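Local structure of colicin-D (Escherichia coli, 5ZNM) at residues G288-K293 / K319-I324; K297-A302 / T310-E315. The protein is a toxin that inhibits protein synthesis in Escherichia coli and related bacteria, represented here by its central domain and C-terminal tRNase domain. All coordinates share one frame; numbering follows the deposited sequence.

How the contacts relate
Followed from the N terminus, the chain leaves strand 274-281 of the central part and runs through residues 288-293, whose last two open the short helix 292-297. Contact 2 comes next: residues 297-302, the end of that helix and the 3-10 segment 299-302, meet residues 310-315, which lead into helix 314-329, and so close a small loop. Contact 1 closes the larger one, bringing residues 288-293 against 319-324 in the middle of helix 314-329, so contact 2 is nested inside it. Their centres lie about 10 Å apart, and Phe320 of contact 1 packs on Lys298, Tyr299 and Ala302 of contact 2. Together they tie helix 292-297, the connection after it and helix 314-329 to one another.

Contact 1: residues G288-K293 / K319-I324; sequences GRFSRK and KFRDAI
Phe290 lays one face of its ring against the aliphatic part of Arg321 and turns its edge to Ile324. Over the face, Arg321 CG makes a CH-pi contact 3.8 Å from the centroid of the Phe290 ring, 16° off the normal, while Arg321 CD reaches Phe290 CE2 at 3.7 Å. The two side chains cross nearly at a right angle; ring and guanidinium planes stand 63° apart, and it is the CG and CD methylenes that meet the ring. At the edge, Ile324 CG2 lies in the ring plane, 3.7 Å from Phe290 CZ; chi1 of -63° sets this methyl anti to the backbone N, on the side of the Phe290 ring. Arg289 CG covers the opposite face. The ring, just before helix 292-297, thus packs on two residues one turn apart on helix 314-329, within the colicin D family region, and Leu295 of helix 292-297 touches all three side chains. Bends at chi2 and chi3 carry the Arg321 guanidinium back to Asp322 in a salt bridge, NE (2.8 Å) and NH1 (2.9 Å) both meeting its OD1 side-on, from one face of the carboxylate. Arg321 NH1 also bonds to the backbone O of Gly203, which falls in the S-type Pyocin region.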
ATOM      1  N   GLY A 288     -14.849   5.288  21.804  1.00 27.22           N
ATOM      2  CA  GLY A 288     -16.015   4.695  21.190  1.00 28.62           C
ATOM      3  C   GLY A 288     -17.225   4.870  22.084  1.00 33.52           C
ATOM      4  O   GLY A 288     -18.147   5.615  21.735  1.00 32.92           O
ATOM      5  N   ARG A 289     -17.234   4.224  23.256  1.00 21.72           N
ATOM      6  CA  ARG A 289     -18.353   4.444  24.165  1.00 22.14           C
ATOM      7  C   ARG A 289     -18.406   5.896  24.612  1.00 23.18           C
ATOM      8  O   ARG A 289     -19.482   6.499  24.667  1.00 22.78           O
ATOM      9  CB  ARG A 289     -18.268   3.528  25.383  1.00 24.12           C
ATOM     10  CG  ARG A 289     -19.410   3.877  26.367  1.00 33.24           C
ATOM     11  CD  ARG A 289     -19.368   3.081  27.654  1.00 37.71           C
ATOM     12  NE  ARG A 289     -19.394   1.649  27.399  1.00 48.83           N
ATOM     13  CZ  ARG A 289     -19.248   0.724  28.337  1.00 55.49           C
ATOM     14  NH1 ARG A 289     -19.072   1.072  29.604  1.00 42.80           N
ATOM     15  NH2 ARG A 289     -19.279  -0.561  28.011  1.00 66.19           N
ATOM     16  N   PHE A 290     -17.247   6.487  24.880  1.00 15.34           N
ATOM     17  CA  PHE A 290     -17.146   7.866  25.313  1.00 15.40           C
ATOM     18  C   PHE A 290     -16.363   8.694  24.309  1.00 20.72           C
ATOM     19  O   PHE A 290     -15.563   8.180  23.528  1.00 23.18           O
ATOM     20  CB  PHE A 290     -16.455   7.964  26.678  1.00 18.19           C
ATOM     21  CG  PHE A 290     -17.195   7.256  27.769  1.00 22.97           C
ATOM     22  CD1 PHE A 290     -18.355   7.803  28.307  1.00 19.85           C
ATOM     23  CD2 PHE A 290     -16.742   6.042  28.247  1.00 22.83           C
ATOM     24  CE1 PHE A 290     -19.051   7.150  29.311  1.00 18.96           C
ATOM     25  CE2 PHE A 290     -17.424   5.381  29.251  1.00 19.36           C
ATOM     26  CZ  PHE A 290     -18.584   5.936  29.788  1.00 18.25           C
ATOM     27  N   SER A 291     -16.611   9.994  24.350  1.00 21.17           N
ATOM     28  CA  SER A 291     -15.742  10.970  23.723  1.00 14.88           C
ATOM     29  C   SER A 291     -15.628  12.136  24.678  1.00 19.00           C
ATOM     30  O   SER A 291     -16.553  12.422  25.439  1.00 19.34           O
ATOM     31  CB  SER A 291     -16.280  11.460  22.368  1.00 19.33           C
ATOM     32  OG  SER A 291     -17.465  12.224  22.543  1.00 18.93           O
ATOM     33  N   ARG A 292     -14.486  12.805  24.638  1.00 19.07           N
ATOM     34  CA  ARG A 292     -14.342  14.008  25.441  1.00 16.60           C
ATOM     35  C   ARG A 292     -15.416  15.026  25.076  1.00 19.19           C
ATOM     36  O   ARG A 292     -15.935  15.737  25.948  1.00 19.89           O
ATOM     37  CB  ARG A 292     -12.953  14.600  25.238  1.00 22.31           C
ATOM     38  CG  ARG A 292     -12.617  15.629  26.272  1.00 35.46           C
ATOM     39  CD  ARG A 292     -11.252  16.252  26.087  1.00 49.08           C
ATOM     40  NE  ARG A 292     -11.183  17.542  26.748  1.00 63.43           N
ATOM     41  CZ  ARG A 292     -10.268  17.900  27.626  1.00 68.37           C
ATOM     42  NH1 ARG A 292      -9.291  17.074  27.962  1.00 68.11           N
ATOM     43  NH2 ARG A 292     -10.323  19.106  28.181  1.00 66.58           N
ATOM     44  N   LYS A 293     -15.756  15.104  23.787  1.00 17.12           N
ATOM     45  CA  LYS A 293     -16.777  16.044  23.333  1.00 20.96           C
ATOM     46  C   LYS A 293     -18.120  15.773  24.011  1.00 18.41           C
ATOM     47  O   LYS A 293     -18.762  16.692  24.528  1.00 20.18           O
ATOM     48  CB  LYS A 293     -16.889  15.961  21.804  1.00 19.43           C
ATOM     49  CG  LYS A 293     -18.000  16.804  21.214  1.00 33.89           C
ATOM     50  CD  LYS A 293     -17.463  18.063  20.560  1.00 45.14           C
ATOM     51  CE  LYS A 293     -18.587  18.886  19.931  1.00 51.56           C
ATOM     52  NZ  LYS A 293     -19.537  19.426  20.959  1.00 52.08           N
ATOM     53  N   LYS A 319     -13.461  12.200  35.970  1.00 12.58           N
ATOM     54  CA  LYS A 319     -14.375  11.832  37.059  1.00 14.80           C
ATOM     55  C   LYS A 319     -15.736  11.404  36.518  1.00 12.63           C
ATOM     56  O   LYS A 319     -16.293  10.379  36.936  1.00 15.23           O
ATOM     57  CB  LYS A 319     -14.566  13.009  38.027  1.00 15.09           C
ATOM     58  CG  LYS A 319     -13.440  13.272  39.010  1.00 15.31           C
ATOM     59  CD  LYS A 319     -13.965  14.251  40.107  1.00 19.80           C
ATOM     60  CE  LYS A 319     -12.839  14.673  41.050  1.00 21.83           C
ATOM     61  NZ  LYS A 319     -13.356  15.628  42.066  1.00 17.84           N
ATOM     62  N   PHE A 320     -16.298  12.206  35.600  1.00 14.28           N
ATOM     63  CA  PHE A 320     -17.617  11.929  35.023  1.00 13.91           C
ATOM     64  C   PHE A 320     -17.604  10.620  34.239  1.00 14.64           C
ATOM     65  O   PHE A 320     -18.489   9.771  34.402  1.00 17.92           O
ATOM     66  CB  PHE A 320     -18.006  13.104  34.117  1.00 15.34           C
ATOM     67  CG  PHE A 320     -19.448  13.102  33.625  1.00 14.83           C
ATOM     68  CD1 PHE A 320     -20.469  12.581  34.388  1.00 16.62           C
ATOM     69  CD2 PHE A 320     -19.758  13.670  32.393  1.00 16.86           C
ATOM     70  CE1 PHE A 320     -21.793  12.618  33.932  1.00 18.02           C
ATOM     71  CE2 PHE A 320     -21.067  13.705  31.918  1.00 17.04           C
ATOM     72  CZ  PHE A 320     -22.091  13.178  32.698  1.00 16.29           C
ATOM     73  N   ARG A 321     -16.584  10.428  33.394  1.00 14.30           N
ATOM     74  CA  ARG A 321     -16.448   9.165  32.669  1.00 13.58           C
ATOM     75  C   ARG A 321     -16.408   7.980  33.636  1.00 15.15           C
ATOM     76  O   ARG A 321     -17.121   6.980  33.455  1.00 13.90           O
ATOM     77  CB  ARG A 321     -15.181   9.209  31.803  1.00 16.05           C
ATOM     78  CG  ARG A 321     -15.044   8.124  30.728  1.00 16.46           C
ATOM     79  CD  ARG A 321     -14.586   6.769  31.266  1.00 15.45           C
ATOM     80  NE  ARG A 321     -13.371   6.829  32.109  1.00 16.98           N
ATOM     81  CZ  ARG A 321     -12.121   6.840  31.643  1.00 19.42           C
ATOM     82  NH1 ARG A 321     -11.094   6.880  32.492  1.00 17.35           N
ATOM     83  NH2 ARG A 321     -11.890   6.802  30.327  1.00 19.62           N
ATOM     84  N   ASP A 322     -15.575   8.082  34.677  1.00 14.90           N
ATOM     85  CA  ASP A 322     -15.455   6.997  35.647  1.00 12.72           C
ATOM     86  C   ASP A 322     -16.771   6.782  36.399  1.00 16.57           C
ATOM     87  O   ASP A 322     -17.174   5.635  36.639  1.00 17.59           O
ATOM     88  CB  ASP A 322     -14.298   7.287  36.622  1.00 15.37           C
ATOM     89  CG  ASP A 322     -12.900   7.159  35.960  1.00 18.83           C
ATOM     90  OD1 ASP A 322     -12.792   6.600  34.844  1.00 16.57           O
ATOM     91  OD2 ASP A 322     -11.905   7.627  36.546  1.00 16.20           O
ATOM     92  N   ALA A 323     -17.481   7.864  36.740  1.00 17.17           N
ATOM     93  CA  ALA A 323     -18.761   7.703  37.432  1.00 16.11           C
ATOM     94  C   ALA A 323     -19.769   6.962  36.565  1.00 20.71           C
ATOM     95  O   ALA A 323     -20.505   6.099  37.054  1.00 16.70           O
ATOM     96  CB  ALA A 323     -19.321   9.061  37.857  1.00 17.66           C
ATOM     97  N   ILE A 324     -19.812   7.272  35.269  1.00 13.99           N
ATOM     98  CA  ILE A 324     -20.695   6.538  34.376  1.00 13.43           C
ATOM     99  C   ILE A 324     -20.294   5.067  34.320  1.00 14.33           C
ATOM    100  O   ILE A 324     -21.152   4.177  34.346  1.00 18.75           O
ATOM    101  CB  ILE A 324     -20.706   7.203  32.988  1.00 13.19           C
ATOM    102  CG1 ILE A 324     -21.269   8.624  33.117  1.00 16.17           C
ATOM    103  CG2 ILE A 324     -21.493   6.361  31.961  1.00 15.41           C
ATOM    104  CD1 ILE A 324     -20.805   9.572  32.044  1.00 22.45           C
TER

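Contact 2: residues K297-A302 / T310-E315. With SO4 (sulfate ion), chain E; SO4 (sulfate ion), chain C.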
ATOM      1  N   LYS A 297     -20.211  18.000  26.794  1.00 17.52           N
ATOM      2  CA  LYS A 297     -21.601  18.401  26.534  1.00 19.36           C
ATOM      3  C   LYS A 297     -22.534  18.043  27.681  1.00 17.06           C
ATOM      4  O   LYS A 297     -23.496  18.769  27.955  1.00 18.67           O
ATOM      5  CB  LYS A 297     -22.118  17.727  25.261  1.00 25.30           C
ATOM      6  CG  LYS A 297     -22.097  18.580  24.018  1.00 40.47           C
ATOM      7  CD  LYS A 297     -23.161  18.109  23.032  1.00 44.90           C
ATOM      8  CE  LYS A 297     -22.786  16.785  22.414  1.00 44.78           C
ATOM      9  NZ  LYS A 297     -23.648  16.404  21.251  1.00 45.97           N
ATOM     10  N   LYS A 298     -22.330  16.887  28.311  1.00 19.00           N
ATOM     11  CA  LYS A 298     -23.283  16.391  29.297  1.00 18.18           C
ATOM     12  C   LYS A 298     -22.791  16.547  30.734  1.00 16.12           C
ATOM     13  O   LYS A 298     -23.416  16.011  31.662  1.00 16.22           O
ATOM     14  CB  LYS A 298     -23.617  14.928  29.000  1.00 15.11           C
ATOM     15  CG  LYS A 298     -24.165  14.688  27.576  1.00 14.08           C
ATOM     16  CD  LYS A 298     -25.440  15.511  27.324  1.00 18.45           C
ATOM     17  CE  LYS A 298     -26.059  15.245  25.952  1.00 20.11           C
ATOM     18  NZ  LYS A 298     -27.336  16.045  25.752  1.00 22.91           N
ATOM     19  N   TYR A 299     -21.692  17.272  30.941  1.00 14.76           N
ATOM     20  CA  TYR A 299     -21.141  17.436  32.280  1.00 18.24           C
ATOM     21  C   TYR A 299     -22.107  18.161  33.209  1.00 24.54           C
ATOM     22  O   TYR A 299     -21.978  18.050  34.434  1.00 15.66           O
ATOM     23  CB  TYR A 299     -19.807  18.179  32.207  1.00 19.97           C
ATOM     24  CG  TYR A 299     -19.095  18.226  33.534  1.00 14.75           C
ATOM     25  CD1 TYR A 299     -18.391  17.125  33.990  1.00 14.45           C
ATOM     26  CD2 TYR A 299     -19.147  19.358  34.342  1.00 20.29           C
ATOM     27  CE1 TYR A 299     -17.748  17.144  35.209  1.00 13.90           C
ATOM     28  CE2 TYR A 299     -18.510  19.390  35.578  1.00 15.69           C
ATOM     29  CZ  TYR A 299     -17.810  18.272  35.999  1.00 13.30           C
ATOM     30  OH  TYR A 299     -17.159  18.271  37.204  1.00 16.85           O
ATOM     31  N   LYS A 300     -23.085  18.879  32.647  1.00 19.24           N
ATOM     32  CA  LYS A 300     -24.138  19.498  33.437  1.00 17.32           C
ATOM     33  C   LYS A 300     -24.852  18.500  34.343  1.00 17.54           C
ATOM     34  O   LYS A 300     -25.422  18.899  35.364  1.00 18.30           O
ATOM     35  CB  LYS A 300     -25.151  20.162  32.493  1.00 23.88           C
ATOM     36  CG  LYS A 300     -25.799  19.180  31.526  1.00 25.16           C
ATOM     37  CD  LYS A 300     -26.820  19.856  30.583  1.00 29.15           C
ATOM     38  CE  LYS A 300     -27.287  18.885  29.481  1.00 32.50           C
ATOM     39  NZ  LYS A 300     -28.194  19.546  28.490  1.00 38.84           N
ATOM     40  N   HIS A 301     -24.846  17.219  33.993  1.00 18.55           N
ATOM     41  CA  HIS A 301     -25.474  16.184  34.803  1.00 17.63           C
ATOM     42  C   HIS A 301     -24.536  15.538  35.817  1.00 20.05           C
ATOM     43  O   HIS A 301     -24.975  14.634  36.539  1.00 18.99           O
ATOM     44  CB  HIS A 301     -26.049  15.082  33.904  1.00 17.96           C
ATOM     45  CG  HIS A 301     -27.083  15.568  32.934  1.00 21.81           C
ATOM     46  ND1 HIS A 301     -28.285  16.108  33.345  1.00 26.53           N
ATOM     47  CD2 HIS A 301     -27.098  15.597  31.580  1.00 21.80           C
ATOM     48  CE1 HIS A 301     -28.999  16.443  32.284  1.00 27.55           C
ATOM     49  NE2 HIS A 301     -28.299  16.152  31.203  1.00 22.53           N
ATOM     50  N   ALA A 302     -23.275  15.966  35.909  1.00 16.12           N
ATOM     51  CA  ALA A 302     -22.319  15.219  36.739  1.00 16.19           C
ATOM     52  C   ALA A 302     -22.685  15.269  38.221  1.00 17.17           C
ATOM     53  O   ALA A 302     -22.335  14.351  38.976  1.00 16.00           O
ATOM     54  CB  ALA A 302     -20.895  15.745  36.530  1.00 15.45           C
ATOM     55  N   THR A 310     -17.332  22.109  39.553  1.00 15.05           N
ATOM     56  CA  THR A 310     -17.997  22.843  38.487  1.00 26.97           C
ATOM     57  C   THR A 310     -17.079  23.140  37.302  1.00 22.74           C
ATOM     58  O   THR A 310     -17.578  23.320  36.191  1.00 28.19           O
ATOM     59  CB  THR A 310     -18.605  24.146  39.032  1.00 30.20           C
ATOM     60  OG1 THR A 310     -17.597  24.922  39.677  1.00 31.48           O
ATOM     61  CG2 THR A 310     -19.707  23.836  40.057  1.00 30.61           C
ATOM     62  N   LYS A 311     -15.766  23.161  37.494  1.00 21.94           N
ATOM     63  CA  LYS A 311     -14.859  23.362  36.370  1.00 24.81           C
ATOM     64  C   LYS A 311     -14.843  22.132  35.468  1.00 27.82           C
ATOM     65  O   LYS A 311     -14.918  20.995  35.938  1.00 22.61           O
ATOM     66  CB  LYS A 311     -13.448  23.656  36.871  1.00 27.28           C
ATOM     67  CG  LYS A 311     -13.338  24.972  37.596  1.00 39.14           C
ATOM     68  CD  LYS A 311     -11.894  25.342  37.871  1.00 47.40           C
ATOM     69  CE  LYS A 311     -11.326  24.546  39.018  1.00 46.83           C
ATOM     70  NZ  LYS A 311     -10.262  25.338  39.686  1.00 53.37           N
ATOM     71  N   LYS A 312     -14.770  22.363  34.162  1.00 21.23           N
ATOM     72  CA  LYS A 312     -14.622  21.280  33.199  1.00 23.54           C
ATOM     73  C   LYS A 312     -13.175  21.240  32.739  1.00 25.58           C
ATOM     74  O   LYS A 312     -12.709  22.162  32.068  1.00 31.14           O
ATOM     75  CB  LYS A 312     -15.553  21.463  32.008  1.00 21.75           C
ATOM     76  CG  LYS A 312     -16.993  21.368  32.395  1.00 29.24           C
ATOM     77  CD  LYS A 312     -17.846  21.023  31.202  1.00 32.83           C
ATOM     78  CE  LYS A 312     -17.965  22.178  30.260  1.00 36.29           C
ATOM     79  NZ  LYS A 312     -19.196  21.998  29.447  1.00 41.50           N
ATOM     80  N   ASN A 313     -12.470  20.171  33.093  1.00 19.66           N
ATOM     81  CA  ASN A 313     -11.097  19.976  32.646  1.00 19.27           C
ATOM     82  C   ASN A 313     -10.865  18.478  32.562  1.00 20.54           C
ATOM     83  O   ASN A 313     -11.779  17.687  32.804  1.00 22.63           O
ATOM     84  CB  ASN A 313     -10.096  20.675  33.577  1.00 18.42           C
ATOM     85  CG  ASN A 313     -10.277  20.271  35.030  1.00 25.42           C
ATOM     86  OD1 ASN A 313     -10.496  19.097  35.335  1.00 20.36           O
ATOM     87  ND2 ASN A 313     -10.207  21.243  35.930  1.00 24.63           N
ATOM     88  N   ARG A 314      -9.629  18.081  32.224  1.00 21.95           N
ATOM     89  CA  ARG A 314      -9.373  16.658  32.025  1.00 17.37           C
ATOM     90  C   ARG A 314      -9.744  15.870  33.266  1.00 18.26           C
ATOM     91  O   ARG A 314     -10.364  14.802  33.184  1.00 20.40           O
ATOM     92  CB  ARG A 314      -7.905  16.401  31.675  1.00 20.09           C
ATOM     93  CG  ARG A 314      -7.570  14.903  31.629  1.00 19.55           C
ATOM     94  CD  ARG A 314      -6.356  14.592  30.734  1.00 23.76           C
ATOM     95  NE  ARG A 314      -6.547  15.028  29.355  1.00 26.45           N
ATOM     96  CZ  ARG A 314      -7.148  14.312  28.401  1.00 27.12           C
ATOM     97  NH1 ARG A 314      -7.652  13.108  28.655  1.00 25.28           N
ATOM     98  NH2 ARG A 314      -7.272  14.816  27.184  1.00 27.83           N
ATOM     99  N   GLU A 315      -9.355  16.390  34.422  1.00 17.27           N
ATOM    100  CA  GLU A 315      -9.608  15.744  35.698  1.00 15.09           C
ATOM    101  C   GLU A 315     -11.105  15.549  35.955  1.00 13.25           C
ATOM    102  O   GLU A 315     -11.547  14.456  36.326  1.00 14.80           O
ATOM    103  CB  GLU A 315      -8.956  16.609  36.772  1.00 28.65           C
ATOM    104  CG  GLU A 315      -9.058  16.155  38.153  1.00 35.68           C
ATOM    105  CD  GLU A 315      -8.263  17.069  39.081  1.00 40.39           C
ATOM    106  OE1 GLU A 315      -7.025  16.944  39.098  1.00 31.21           O
ATOM    107  OE2 GLU A 315      -8.875  17.920  39.761  1.00 39.65           O
TER
HETATM  108  S   SO4 E 703     -26.847  15.509  21.828  1.00 48.94           S
HETATM  109  O1  SO4 E 703     -25.816  14.563  22.235  1.00 33.19           O
HETATM  110  O2  SO4 E 703     -27.645  14.867  20.783  1.00 57.03           O
HETATM  111  O3  SO4 E 703     -27.685  15.866  22.977  1.00 39.02           O
HETATM  112  O4  SO4 E 703     -26.245  16.728  21.290  1.00 48.47           O
HETATM  113  S   SO4 C 701     -29.734  22.455  26.857  1.00 51.65           S
HETATM  114  O1  SO4 C 701     -29.906  21.032  26.564  1.00 57.57           O
HETATM  115  O2  SO4 C 701     -30.815  22.872  27.732  1.00 54.73           O
HETATM  116  O3  SO4 C 701     -28.438  22.676  27.487  1.00 50.85           O
HETATM  117  O4  SO4 C 701     -29.784  23.254  25.639  1.00 57.52           O
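Tyr299 and Lys312 supply most of the buried surface, their side chains running past each other in opposite directions. Lys312 CG comes obliquely to the Tyr299 ring, 3.5 Å from CD2, and Lys312 CD lies 3.6 Å from Tyr299 CB. A chi1 of -173° places the Tyr299 ring beside Lys312, its OH 3.7 Å from Lys311 O, and Ala302 CB rests over one face of the ring. Polar bonds fix both ends of this pair from outside the two segments: Tyr299 OH is hydrogen-bonded to Asp309 O, and Lys312 NZ forms a salt bridge with Asp296. Asn313, as N-cap of helix 314-329, accepts from Thr316 N through OD1. Ionic contacts gather on the other side of the 3-10 turn. Lys297 NZ and Lys298 NZ hold one sulfate, probably from the crystallisation liquor, at 2.6 Å from its O4 and 2.8 Å from its O3 respectively, and Lys300 NZ binds a second sulfate weakly; Gln294 NE2 is a further sulfate partner. The contact thus joins the end of helix 292-297 to the start of helix 314-329, with Tyr299 packed on Thr316 and Leu317, and Lys298 and His301 touching Ser367 of strand 365-370.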